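PDB 4Q7O: immunity protein from Neisseria meningitidis, which probably protects the cell that makes it by binding and neutralising the cognate toxin of a contact-dependent growth-inhibition system. Local coordinates for residues B[23-27]-B[88-92]; B[111-116]-B[132-136]. All blocks are in the same frame, centred on the assembly; numbering follows the deposited sequence.

Contact 1 of 2, residues B[23-27]-B[88-92]; sequences VISIF and YFSVG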
ATOM      1  N   VAL B  23       4.033  -1.306   1.870  1.00  5.74           N
ATOM      2  CA  VAL B  23       4.839  -0.085   1.776  1.00  5.38           C
ATOM      3  C   VAL B  23       5.374   0.123   0.354  1.00  5.73           C
ATOM      4  O   VAL B  23       5.418   1.259  -0.147  1.00  6.88           O
ATOM      5  CB  VAL B  23       5.986  -0.091   2.822  1.00  5.87           C
ATOM      6  CG1 VAL B  23       7.056   0.940   2.476  1.00  7.61           C
ATOM      7  CG2 VAL B  23       5.425   0.168   4.223  1.00  6.95           C
ATOM      8  N   ILE B  24       5.756  -0.975  -0.301  1.00  5.47           N
ATOM      9  CA  ILE B  24       6.224  -0.905  -1.685  1.00  6.65           C
ATOM     10  C   ILE B  24       5.124  -0.432  -2.638  1.00  7.29           C
ATOM     11  O   ILE B  24       5.372   0.385  -3.532  1.00  7.74           O
ATOM     12  CB  ILE B  24       6.774  -2.259  -2.168  1.00  7.41           C
ATOM     13  CG1 ILE B  24       7.929  -2.725  -1.272  1.00  9.24           C
ATOM     14  CG2 ILE B  24       7.212  -2.167  -3.622  1.00  8.54           C
ATOM     15  CD1 ILE B  24       9.080  -1.741  -1.179  1.00 11.33           C
ATOM     16  N   SER B  25       3.916  -0.957  -2.444  1.00  7.62           N
ATOM     17  CA  SER B  25       2.741  -0.562  -3.225  1.00  8.21           C
ATOM     18  C   SER B  25       2.525   0.949  -3.119  1.00  7.79           C
ATOM     19  O   SER B  25       2.325   1.647  -4.122  1.00  9.68           O
ATOM     20  CB  SER B  25       1.479  -1.276  -2.705  1.00  9.46           C
ATOM     21  OG  SER B  25       1.746  -2.582  -2.204  1.00 13.19           O
ATOM     22  N   ILE B  26       2.570   1.455  -1.892  1.00  6.43           N
ATOM     23  CA  ILE B  26       2.327   2.872  -1.645  1.00  6.61           C
ATOM     24  C   ILE B  26       3.451   3.721  -2.217  1.00  6.51           C
ATOM     25  O   ILE B  26       3.208   4.772  -2.808  1.00  8.01           O
ATOM     26  CB  ILE B  26       2.190   3.147  -0.133  1.00  6.71           C
ATOM     27  CG1 ILE B  26       0.979   2.404   0.434  1.00  7.88           C
ATOM     28  CG2 ILE B  26       2.073   4.644   0.156  1.00  8.39           C
ATOM     29  CD1 ILE B  26       0.923   2.451   1.948  1.00  8.36           C
ATOM     30  N   PHE B  27       4.681   3.248  -2.059  1.00  6.01           N
ATOM     31  CA  PHE B  27       5.860   3.946  -2.562  1.00  6.96           C
ATOM     32  C   PHE B  27       5.722   4.279  -4.050  1.00  7.32           C
ATOM     33  O   PHE B  27       5.838   5.437  -4.456  1.00  6.93           O
ATOM     34  CB  PHE B  27       7.107   3.092  -2.312  1.00  7.37           C
ATOM     35  CG  PHE B  27       8.374   3.694  -2.844  1.00  7.44           C
ATOM     36  CD1 PHE B  27       9.133   4.558  -2.066  1.00  8.93           C
ATOM     37  CD2 PHE B  27       8.830   3.373  -4.112  1.00  8.69           C
ATOM     38  CE1 PHE B  27      10.302   5.109  -2.558  1.00 10.25           C
ATOM     39  CE2 PHE B  27       9.996   3.930  -4.609  1.00  8.48           C
ATOM     40  CZ  PHE B  27      10.730   4.793  -3.834  1.00  9.25           C
ATOM     41  N   TYR B  88      16.124  -0.195   2.933  1.00  6.41           N
ATOM     42  CA  TYR B  88      15.072   0.417   3.729  1.00  6.34           C
ATOM     43  C   TYR B  88      14.149   1.251   2.860  1.00  6.68           C
ATOM     44  O   TYR B  88      14.616   2.034   2.045  1.00  8.44           O
ATOM     45  CB  TYR B  88      15.733   1.301   4.785  1.00  7.85           C
ATOM     46  CG  TYR B  88      14.825   2.233   5.545  1.00  8.47           C
ATOM     47  CD1 TYR B  88      14.146   1.810   6.683  1.00  8.62           C
ATOM     48  CD2 TYR B  88      14.702   3.559   5.166  1.00 10.29           C
ATOM     49  CE1 TYR B  88      13.343   2.682   7.405  1.00  8.93           C
ATOM     50  CE2 TYR B  88      13.907   4.433   5.876  1.00 11.64           C
ATOM     51  CZ  TYR B  88      13.227   3.990   6.990  1.00 10.61           C
ATOM     52  OH  TYR B  88      12.444   4.874   7.696  1.00 12.24           O
ATOM     53  N   PHE B  89      12.844   1.076   3.040  1.00  5.52           N
ATOM     54  CA  PHE B  89      11.840   1.916   2.399  1.00  5.74           C
ATOM     55  C   PHE B  89      10.983   2.587   3.447  1.00  7.60           C
ATOM     56  O   PHE B  89      10.673   1.990   4.478  1.00  8.02           O
ATOM     57  CB  PHE B  89      10.912   1.074   1.516  1.00  5.58           C
ATOM     58  CG  PHE B  89      11.543   0.595   0.261  1.00  5.91           C
ATOM     59  CD1 PHE B  89      12.358  -0.530   0.268  1.00  7.31           C
ATOM     60  CD2 PHE B  89      11.303   1.247  -0.940  1.00  7.26           C
ATOM     61  CE1 PHE B  89      12.938  -0.988  -0.901  1.00  8.34           C
ATOM     62  CE2 PHE B  89      11.878   0.793  -2.117  1.00  8.39           C
ATOM     63  CZ  PHE B  89      12.693  -0.322  -2.100  1.00  9.18           C
ATOM     64  N   SER B  90      10.571   3.817   3.183  1.00  7.78           N
ATOM     65  CA  SER B  90       9.532   4.409   4.011  1.00  9.26           C
ATOM     66  C   SER B  90       8.581   5.259   3.198  1.00  9.22           C
ATOM     67  O   SER B  90       8.954   5.819   2.168  1.00 10.14           O
ATOM     68  CB  SER B  90      10.126   5.206   5.172  1.00 13.63           C
ATOM     69  OG  SER B  90      10.668   6.426   4.725  1.00 16.80           O
ATOM     70  N   VAL B  91       7.343   5.329   3.663  1.00  8.23           N
ATOM     71  CA  VAL B  91       6.362   6.234   3.089  1.00  8.25           C
ATOM     72  C   VAL B  91       5.635   6.993   4.193  1.00  9.98           C
ATOM     73  O   VAL B  91       5.546   6.528   5.332  1.00 10.13           O
ATOM     74  CB  VAL B  91       5.335   5.491   2.198  1.00  9.29           C
ATOM     75  CG1 VAL B  91       6.015   4.921   0.969  1.00 10.95           C
ATOM     76  CG2 VAL B  91       4.603   4.411   2.991  1.00 10.51           C
ATOM     77  N   GLY B  92       5.127   8.170   3.848  1.00 12.66           N
ATOM     78  CA  GLY B  92       4.381   8.979   4.793  1.00 15.46           C
ATOM     79  C   GLY B  92       5.226  10.012   5.516  1.00 18.81           C
ATOM     80  O   GLY B  92       6.367  10.302   5.119  1.00 19.44           O
TER
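Val23 O accepts the helical hydrogen bond from Phe27 N at 2.9 Å, and Val91 CG1 of the strand packs against the same oxygen at 3.9 Å. This methyl also lies 3.7 Å from Phe27 CA, so it rests directly on the helix backbone. Val91 CG1 is anti to the carbonyl carbon (chi1 -66°), which leaves Val91 CG2 between the backbone N and the carbonyl carbon, against Ile26 CG2 at 3.8 Å. Phe89 supplies the second half of the contact. Ile24 CD1 stands over the centre of the Phe89 ring, 3.6 Å from the centroid and 7° off the normal, a clear CH-pi contact. The edge of the same ring, at CD2, is turned to the face of Phe27 in a T-shaped pair with planes at 89°. Val23 CG1 fills in beside Phe89 CB at 4.0 Å. Leu100 of strand 98-103 also touches Val23 and Ile24, while Ile26 packs on Ile26 of the second subunit. The side chains that meet are all hydrocarbon, and the backbone groups of helix and strand bond within their own helix and sheet. The contact therefore depends on shape and on exclusion of water.

Contact 2 of 2, residues B[111-116]-B[132-136]; sequences FNIAIS and IQKTY
Gln133 NE2 reaches across to Asn112 OD1 at 3.2 Å, but the N-H points poorly at the oxygen (121°) and the hydrogen bond is weak. A water reinforces the link. It donates to Asn112 OD1 and to Gln133 O, at 2.9 Å from each. Asn112 OD1 therefore receives two donors, and it also lies in the plane of the Tyr136 ring, at the edge near CD2. Asn112 CG is anti to the backbone N (chi1 -170°), which swings the amide toward the facing helix.

Next to this polar pair the contact is mostly apolar. Ile115 CG2 lies against Gln133 CG at 3.5 Å, with the two side chains running past each other in opposite directions. The other branch of Ile115 ends in CD1, which touches Ile132 CB at 3.7 Å. Tyr136 reaches Phe111: its OH lies in the plane of the Phe111 ring, at the edge, 3.6 Å from Phe111 CD2, and its CE2 packs near Phe111 CB at 3.9 Å.

Second-shell groups hold these side chains in place. The hydroxyl of Tyr136 is hydrogen-bonded to Phe44 O, which fixes the far end of the ring, and Tyr108 meets that ring edge-to-face. Gln133 OE1 bonds Lys130 NZ, the stronger partner of this amide; the bond from NE2 is weak. Phe28 and Tyr60 meet the Phe111 ring edge-to-face. Helix 37-46 adds Phe44 against Ile115 and Leu41 against Ile132.

The two segments run at 167°, with axes 10.5 Å apart. This is an antiparallel helical hairpin formed by the consecutive helices 104-121 and 126-139, apolar toward the body of the protein and polar at its outer seam.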
ATOM      1  N   PHE B 111      11.269  -3.636  -8.356  1.00  5.56           N
ATOM      2  CA  PHE B 111      11.549  -2.536  -9.278  1.00  6.65           C
ATOM      3  C   PHE B 111      11.388  -2.961 -10.734  1.00  7.50           C
ATOM      4  O   PHE B 111      10.909  -2.195 -11.571  1.00  7.45           O
ATOM      5  CB  PHE B 111      12.939  -1.946  -9.024  1.00  8.30           C
ATOM      6  CG  PHE B 111      12.957  -0.887  -7.958  1.00  9.08           C
ATOM      7  CD1 PHE B 111      12.452  -1.145  -6.686  1.00 10.43           C
ATOM      8  CD2 PHE B 111      13.458   0.376  -8.230  1.00 10.33           C
ATOM      9  CE1 PHE B 111      12.464  -0.163  -5.705  1.00 11.04           C
ATOM     10  CE2 PHE B 111      13.472   1.361  -7.252  1.00 11.12           C
ATOM     11  CZ  PHE B 111      12.976   1.090  -5.990  1.00 11.06           C
ATOM     12  N   ASN B 112      11.780  -4.191 -11.034  1.00  6.88           N
ATOM     13  CA  ASN B 112      11.662  -4.701 -12.388  1.00  7.21           C
ATOM     14  C   ASN B 112      10.190  -4.860 -12.772  1.00  7.70           C
ATOM     15  O   ASN B 112       9.788  -4.559 -13.900  1.00  9.52           O
ATOM     16  CB  ASN B 112      12.412  -6.025 -12.516  1.00 10.30           C
ATOM     17  CG  ASN B 112      12.520  -6.481 -13.945  1.00 15.53           C
ATOM     18  OD1 ASN B 112      13.088  -5.787 -14.795  1.00 17.77           O
ATOM     19  ND2 ASN B 112      11.988  -7.657 -14.222  1.00 18.68           N
ATOM     20  N   ILE B 113       9.384  -5.315 -11.819  1.00  7.19           N
ATOM     21  CA  ILE B 113       7.941  -5.407 -12.028  1.00  6.57           C
ATOM     22  C   ILE B 113       7.301  -4.024 -12.168  1.00  7.16           C
ATOM     23  O   ILE B 113       6.490  -3.787 -13.068  1.00  7.32           O
ATOM     24  CB  ILE B 113       7.272  -6.192 -10.890  1.00  7.18           C
ATOM     25  CG1 ILE B 113       7.745  -7.649 -10.902  1.00  8.53           C
ATOM     26  CG2 ILE B 113       5.760  -6.135 -11.014  1.00  8.47           C
ATOM     27  CD1 ILE B 113       7.369  -8.414  -9.650  1.00 10.62           C
ATOM     28  N   ALA B 114       7.679  -3.105 -11.285  1.00  6.56           N
ATOM     29  CA  ALA B 114       7.136  -1.747 -11.313  1.00  6.79           C
ATOM     30  C   ALA B 114       7.462  -1.004 -12.608  1.00  7.11           C
ATOM     31  O   ALA B 114       6.599  -0.338 -13.178  1.00  7.43           O
ATOM     32  CB  ALA B 114       7.617  -0.950 -10.116  1.00  7.73           C
ATOM     33  N   ILE B 115       8.698  -1.108 -13.077  1.00  7.47           N
ATOM     34  CA  ILE B 115       9.065  -0.394 -14.296  1.00  7.77           C
ATOM     35  C   ILE B 115       8.383  -1.019 -15.516  1.00  6.81           C
ATOM     36  O   ILE B 115       8.056  -0.329 -16.475  1.00  7.87           O
ATOM     37  CB  ILE B 115      10.594  -0.263 -14.463  1.00  9.29           C
ATOM     38  CG1 ILE B 115      10.931   0.913 -15.394  1.00  8.34           C
ATOM     39  CG2 ILE B 115      11.222  -1.572 -14.949  1.00 10.07           C
ATOM     40  CD1 ILE B 115      12.429   1.174 -15.503  1.00  9.71           C
ATOM     41  N   SER B 116       8.144  -2.326 -15.449  1.00  6.72           N
ATOM     42  CA  SER B 116       7.357  -3.021 -16.455  1.00  7.25           C
ATOM     43  C   SER B 116       5.930  -2.472 -16.501  1.00  7.18           C
ATOM     44  O   SER B 116       5.420  -2.154 -17.581  1.00  7.16           O
ATOM     45  CB  SER B 116       7.322  -4.518 -16.156  1.00  8.86           C
ATOM     46  OG  SER B 116       6.408  -5.166 -17.014  1.00  9.98           O
ATOM     47  N   ILE B 132      16.961   0.912 -18.434  1.00 12.27           N
ATOM     48  CA  ILE B 132      17.061   0.776 -16.991  1.00 11.82           C
ATOM     49  C   ILE B 132      16.926  -0.689 -16.571  1.00 11.81           C
ATOM     50  O   ILE B 132      17.661  -1.156 -15.695  1.00 12.29           O
ATOM     51  CB  ILE B 132      16.033   1.669 -16.274  1.00 10.80           C
ATOM     52  CG1 ILE B 132      16.317   3.139 -16.596  1.00 10.98           C
ATOM     53  CG2 ILE B 132      16.066   1.429 -14.758  1.00 10.43           C
ATOM     54  CD1 ILE B 132      15.202   4.079 -16.209  1.00 10.93           C
ATOM     55  N   GLN B 133      16.007  -1.418 -17.204  1.00 13.45           N
ATOM     56  CA  GLN B 133      15.911  -2.863 -16.987  1.00 15.29           C
ATOM     57  C   GLN B 133      17.198  -3.603 -17.348  1.00 17.19           C
ATOM     58  O   GLN B 133      17.547  -4.592 -16.710  1.00 18.36           O
ATOM     59  CB  GLN B 133      14.750  -3.456 -17.781  1.00 16.69           C
ATOM     60  CG  GLN B 133      13.410  -3.298 -17.103  1.00 16.86           C
ATOM     61  CD  GLN B 133      12.291  -3.964 -17.878  1.00 17.55           C
ATOM     62  OE1 GLN B 133      12.310  -3.997 -19.108  1.00 19.44           O
ATOM     63  NE2 GLN B 133      11.312  -4.511 -17.161  1.00 17.33           N
ATOM     64  N   LYS B 134      17.889  -3.134 -18.382  1.00 19.34           N
ATOM     65  CA  LYS B 134      19.169  -3.714 -18.774  1.00 22.51           C
ATOM     66  C   LYS B 134      20.170  -3.540 -17.644  1.00 23.02           C
ATOM     67  O   LYS B 134      20.923  -4.460 -17.316  1.00 24.33           O
ATOM     68  CB  LYS B 134      19.694  -3.036 -20.040  1.00 25.17           C
ATOM     69  CG  LYS B 134      21.053  -3.540 -20.501  1.00 27.85           C
ATOM     70  CD  LYS B 134      21.634  -2.660 -21.603  1.00 30.16           C
ATOM     71  CE  LYS B 134      20.540  -2.076 -22.480  1.00 31.87           C
ATOM     72  NZ  LYS B 134      21.018  -0.929 -23.299  1.00 32.87           N
ATOM     73  N   THR B 135      20.167  -2.355 -17.040  1.00 22.75           N
ATOM     74  CA  THR B 135      21.044  -2.081 -15.906  1.00 23.07           C
ATOM     75  C   THR B 135      20.726  -2.998 -14.721  1.00 22.74           C
ATOM     76  O   THR B 135      21.636  -3.463 -14.038  1.00 24.07           O
ATOM     77  CB  THR B 135      20.994  -0.602 -15.475  1.00 22.97           C
ATOM     78  OG1 THR B 135      21.292   0.239 -16.600  1.00 23.73           O
ATOM     79  CG2 THR B 135      22.011  -0.327 -14.381  1.00 23.47           C
ATOM     80  N   TYR B 136      19.442  -3.271 -14.492  1.00 21.99           N
ATOM     81  CA  TYR B 136      19.039  -4.195 -13.428  1.00 20.50           C
ATOM     82  C   TYR B 136      19.649  -5.573 -13.673  1.00 23.89           C
ATOM     83  O   TYR B 136      20.174  -6.201 -12.757  1.00 24.41           O
ATOM     84  CB  TYR B 136      17.509  -4.335 -13.335  1.00 18.65           C
ATOM     85  CG  TYR B 136      16.728  -3.111 -12.867  1.00 15.72           C
ATOM     86  CD1 TYR B 136      17.369  -1.993 -12.341  1.00 14.93           C
ATOM     87  CD2 TYR B 136      15.333  -3.085 -12.953  1.00 13.92           C
ATOM     88  CE1 TYR B 136      16.647  -0.883 -11.921  1.00 13.53           C
ATOM     89  CE2 TYR B 136      14.604  -1.976 -12.548  1.00 12.21           C
ATOM     90  CZ  TYR B 136      15.265  -0.885 -12.018  1.00 11.29           C
ATOM     91  OH  TYR B 136      14.551   0.218 -11.607  1.00 10.15           O
TER
HETATM   92  O   HOH W   1      15.665  -6.649 -15.811  1.00 30.42           O

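Overall arrangement
Contact 1 closes before contact 2 opens along the chain. Their centres are about 18 Å apart, on opposite sides of the centre of the chain. Contact 1 sets helix 22-34 against strand 86-91 of the four-stranded antiparallel sheet. Contact 2 pairs helices 104-121 and 126-139. The chain passes between them through strand 98-103, an outermost strand that leads straight into helix 104-121. The two contacts also meet directly, Phe89 CZ lying 3.6 Å from Phe111 CE1. The aromatic packing is thus continuous from sheet to C-terminal hairpin. Contact 1 reaches the second subunit through Ile26, whereas contact 2 lies within one chain.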